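Local coordinates for protein peptide ABC transporter permease (Staphylococcus hominis, PDB 6EXS) that probably carries small peptides across the cell membrane, including a thioalcohol-conjugated dipeptide that is a precursor of human axillary malodour, at residues I265-T270 / M434-L439. Numbering follows the deposited sequence.
Sequences IIYFTT and MSVWLL
With CG1 of V436 anti to its own carbonyl carbon and beside the backbone N (chi1 -59°), this methyl reaches both aromatic side chains of the facing helix, Y267 and F268. S435 has OG in the same position (chi1 -71°) and puts its CB against Y267. V436 CG1 lies 3.7 Å from Y267 CB and stands over one face of the F268 ring, offset toward the rim, 4.3 Å from F268 CE2. Compact valine suits a place where the nearest CA atoms across the contact, those of Y267 and V436, are 7.1 Å apart. F268 offers CG1 a flat face and also packs on V285, F288 and I289 of helix 279-302.

In this POT-family member of the major facilitator superfamily, segment 265-270 lies on helix 249-273, the second of two extra helices (217-243 and 249-273) that bacterial POT transporters insert between their six-helix bundles. Segment 434-439 belongs to helix 430-451 of the C-terminal bundle. The segment axes come within 10.3 Å, with 148° between their N-to-C directions.

Over one face of the Y267 ring, S435 makes a CH-pi contact, its CB 4.2 Å from the ring centroid; a serine is slim enough to fit there. L439 crosses the tyrosine side chain at about a right angle, and its branched end lets CD1 come 3.8 Å from Y267 CD2. No hydrogen bond joins the segments. Tyrosine combines a ring for packing with a polar tip: its OH hydrogen-bonds to a bound monoolein lipid, whereas S435 OG makes a weak bond to the carbonyl of A431.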
ATOM      1  N   ILE A 265      -7.758  -1.335 -17.195  1.00 56.20           N
ATOM      2  CA  ILE A 265      -8.269  -1.543 -18.557  1.00 57.92           C
ATOM      3  C   ILE A 265      -7.224  -1.048 -19.577  1.00 62.48           C
ATOM      4  O   ILE A 265      -6.826  -1.828 -20.445  1.00 62.40           O
ATOM      5  CB  ILE A 265      -9.693  -0.933 -18.787  1.00 62.16           C
ATOM      6  CG1 ILE A 265     -10.748  -1.605 -17.864  1.00 62.19           C
ATOM      7  CG2 ILE A 265     -10.109  -1.021 -20.284  1.00 64.65           C
ATOM      8  CD1 ILE A 265     -12.069  -0.839 -17.676  1.00 67.30           C
ATOM      9  N   ILE A 266      -6.737   0.213 -19.419  1.00 58.69           N
ATOM     10  CA  ILE A 266      -5.721   0.839 -20.276  1.00 59.07           C
ATOM     11  C   ILE A 266      -4.460  -0.038 -20.362  1.00 63.54           C
ATOM     12  O   ILE A 266      -3.925  -0.227 -21.456  1.00 64.10           O
ATOM     13  CB  ILE A 266      -5.416   2.303 -19.822  1.00 61.77           C
ATOM     14  CG1 ILE A 266      -6.624   3.235 -20.102  1.00 63.67           C
ATOM     15  CG2 ILE A 266      -4.133   2.865 -20.476  1.00 62.18           C
ATOM     16  CD1 ILE A 266      -6.627   4.573 -19.314  1.00 70.43           C
ATOM     17  N   TYR A 267      -4.019  -0.601 -19.221  1.00 59.58           N
ATOM     18  CA  TYR A 267      -2.830  -1.446 -19.149  1.00 59.35           C
ATOM     19  C   TYR A 267      -3.008  -2.782 -19.845  1.00 61.43           C
ATOM     20  O   TYR A 267      -2.170  -3.121 -20.683  1.00 61.67           O
ATOM     21  CB  TYR A 267      -2.333  -1.614 -17.700  1.00 60.55           C
ATOM     22  CG  TYR A 267      -1.479  -0.446 -17.250  1.00 63.33           C
ATOM     23  CD1 TYR A 267      -0.113  -0.410 -17.527  1.00 65.71           C
ATOM     24  CD2 TYR A 267      -2.044   0.654 -16.611  1.00 63.57           C
ATOM     25  CE1 TYR A 267       0.669   0.681 -17.157  1.00 66.73           C
ATOM     26  CE2 TYR A 267      -1.275   1.757 -16.253  1.00 63.95           C
ATOM     27  CZ  TYR A 267       0.084   1.761 -16.519  1.00 73.07           C
ATOM     28  OH  TYR A 267       0.854   2.834 -16.158  1.00 75.09           O
ATOM     29  N   PHE A 268      -4.089  -3.526 -19.538  1.00 56.21           N
ATOM     30  CA  PHE A 268      -4.332  -4.818 -20.183  1.00 56.33           C
ATOM     31  C   PHE A 268      -4.581  -4.669 -21.691  1.00 61.94           C
ATOM     32  O   PHE A 268      -4.064  -5.478 -22.463  1.00 62.42           O
ATOM     33  CB  PHE A 268      -5.444  -5.628 -19.480  1.00 57.65           C
ATOM     34  CG  PHE A 268      -5.017  -6.344 -18.212  1.00 57.26           C
ATOM     35  CD1 PHE A 268      -4.220  -7.484 -18.270  1.00 59.51           C
ATOM     36  CD2 PHE A 268      -5.436  -5.895 -16.963  1.00 57.36           C
ATOM     37  CE1 PHE A 268      -3.823  -8.142 -17.098  1.00 58.86           C
ATOM     38  CE2 PHE A 268      -5.042  -6.555 -15.795  1.00 58.50           C
ATOM     39  CZ  PHE A 268      -4.239  -7.673 -15.871  1.00 56.70           C
ATOM     40  N   THR A 269      -5.309  -3.604 -22.105  1.00 58.77           N
ATOM     41  CA  THR A 269      -5.610  -3.292 -23.509  1.00 60.01           C
ATOM     42  C   THR A 269      -4.328  -3.010 -24.300  1.00 64.48           C
ATOM     43  O   THR A 269      -4.139  -3.626 -25.346  1.00 65.72           O
ATOM     44  CB  THR A 269      -6.665  -2.176 -23.621  1.00 65.83           C
ATOM     45  OG1 THR A 269      -7.840  -2.571 -22.906  1.00 63.88           O
ATOM     46  CG2 THR A 269      -7.031  -1.848 -25.059  1.00 65.70           C
ATOM     47  N   THR A 270      -3.440  -2.117 -23.788  1.00 59.78           N
ATOM     48  CA  THR A 270      -2.147  -1.760 -24.412  1.00 59.70           C
ATOM     49  C   THR A 270      -1.257  -2.991 -24.646  1.00 64.04           C
ATOM     50  O   THR A 270      -0.627  -3.096 -25.698  1.00 65.40           O
ATOM     51  CB  THR A 270      -1.423  -0.687 -23.571  1.00 64.47           C
ATOM     52  OG1 THR A 270      -2.250   0.474 -23.482  1.00 65.90           O
ATOM     53  CG2 THR A 270      -0.067  -0.300 -24.139  1.00 60.00           C
ATOM     54  N   MET A 434       4.668  -4.531 -13.825  1.00 81.07           N
ATOM     55  CA  MET A 434       4.946  -4.127 -12.443  1.00 78.93           C
ATOM     56  C   MET A 434       3.800  -3.228 -11.945  1.00 81.23           C
ATOM     57  O   MET A 434       3.442  -3.282 -10.762  1.00 79.30           O
ATOM     58  CB  MET A 434       6.288  -3.388 -12.352  1.00 80.70           C
ATOM     59  CG  MET A 434       7.469  -4.308 -12.201  1.00 84.12           C
ATOM     60  SD  MET A 434       8.991  -3.408 -11.825  1.00 87.77           S
ATOM     61  CE  MET A 434       8.859  -3.275 -10.038  1.00 83.13           C
ATOM     62  N   SER A 435       3.205  -2.438 -12.878  1.00 77.87           N
ATOM     63  CA  SER A 435       2.069  -1.546 -12.640  1.00 76.86           C
ATOM     64  C   SER A 435       0.770  -2.314 -12.393  1.00 79.96           C
ATOM     65  O   SER A 435       0.007  -1.879 -11.539  1.00 79.05           O
ATOM     66  CB  SER A 435       1.882  -0.565 -13.795  1.00 79.67           C
ATOM     67  OG  SER A 435       2.904   0.416 -13.839  1.00 84.65           O
ATOM     68  N   VAL A 436       0.516  -3.446 -13.106  1.00 76.85           N
ATOM     69  CA  VAL A 436      -0.734  -4.205 -12.929  1.00 77.25           C
ATOM     70  C   VAL A 436      -0.795  -4.917 -11.551  1.00 80.03           C
ATOM     71  O   VAL A 436      -1.879  -4.926 -10.964  1.00 80.10           O
ATOM     72  CB  VAL A 436      -1.161  -5.152 -14.091  1.00 82.72           C
ATOM     73  CG1 VAL A 436      -1.347  -4.390 -15.402  1.00 83.35           C
ATOM     74  CG2 VAL A 436      -0.212  -6.327 -14.267  1.00 83.02           C
ATOM     75  N   TRP A 437       0.325  -5.470 -11.014  1.00 75.16           N
ATOM     76  CA  TRP A 437       0.272  -6.070  -9.664  1.00 73.89           C
ATOM     77  C   TRP A 437       0.107  -4.968  -8.581  1.00 71.20           C
ATOM     78  O   TRP A 437      -0.578  -5.180  -7.583  1.00 69.99           O
ATOM     79  CB  TRP A 437       1.438  -7.054  -9.363  1.00 73.54           C
ATOM     80  CG  TRP A 437       1.677  -7.278  -7.891  1.00 74.57           C
ATOM     81  CD1 TRP A 437       2.702  -6.768  -7.148  1.00 77.04           C
ATOM     82  CD2 TRP A 437       0.785  -7.920  -6.955  1.00 74.59           C
ATOM     83  NE1 TRP A 437       2.519  -7.066  -5.814  1.00 76.34           N
ATOM     84  CE2 TRP A 437       1.348  -7.767  -5.667  1.00 78.00           C
ATOM     85  CE3 TRP A 437      -0.450  -8.586  -7.075  1.00 76.48           C
ATOM     86  CZ2 TRP A 437       0.750  -8.305  -4.518  1.00 76.94           C
ATOM     87  CZ3 TRP A 437      -1.058  -9.090  -5.931  1.00 77.44           C
ATOM     88  CH2 TRP A 437      -0.455  -8.958  -4.675  1.00 77.26           C
ATOM     89  N   LEU A 438       0.683  -3.781  -8.822  1.00 63.91           N
ATOM     90  CA  LEU A 438       0.566  -2.612  -7.951  1.00 61.58           C
ATOM     91  C   LEU A 438      -0.871  -2.042  -8.026  1.00 62.50           C
ATOM     92  O   LEU A 438      -1.404  -1.567  -7.018  1.00 61.73           O
ATOM     93  CB  LEU A 438       1.591  -1.567  -8.399  1.00 61.71           C
ATOM     94  CG  LEU A 438       2.042  -0.514  -7.391  1.00 66.09           C
ATOM     95  CD1 LEU A 438       2.617  -1.142  -6.115  1.00 66.09           C
ATOM     96  CD2 LEU A 438       3.100   0.332  -7.997  1.00 68.11           C
ATOM     97  N   LEU A 439      -1.504  -2.144  -9.216  1.00 56.60           N
ATOM     98  CA  LEU A 439      -2.871  -1.713  -9.459  1.00 55.15           C
ATOM     99  C   LEU A 439      -3.916  -2.611  -8.794  1.00 56.00           C
ATOM    100  O   LEU A 439      -5.017  -2.131  -8.542  1.00 55.78           O
ATOM    101  CB  LEU A 439      -3.156  -1.526 -10.956  1.00 56.15           C
ATOM    102  CG  LEU A 439      -2.825  -0.134 -11.509  1.00 60.50           C
ATOM    103  CD1 LEU A 439      -2.914  -0.116 -13.007  1.00 61.72           C
ATOM    104  CD2 LEU A 439      -3.742   0.947 -10.925  1.00 61.86           C
TER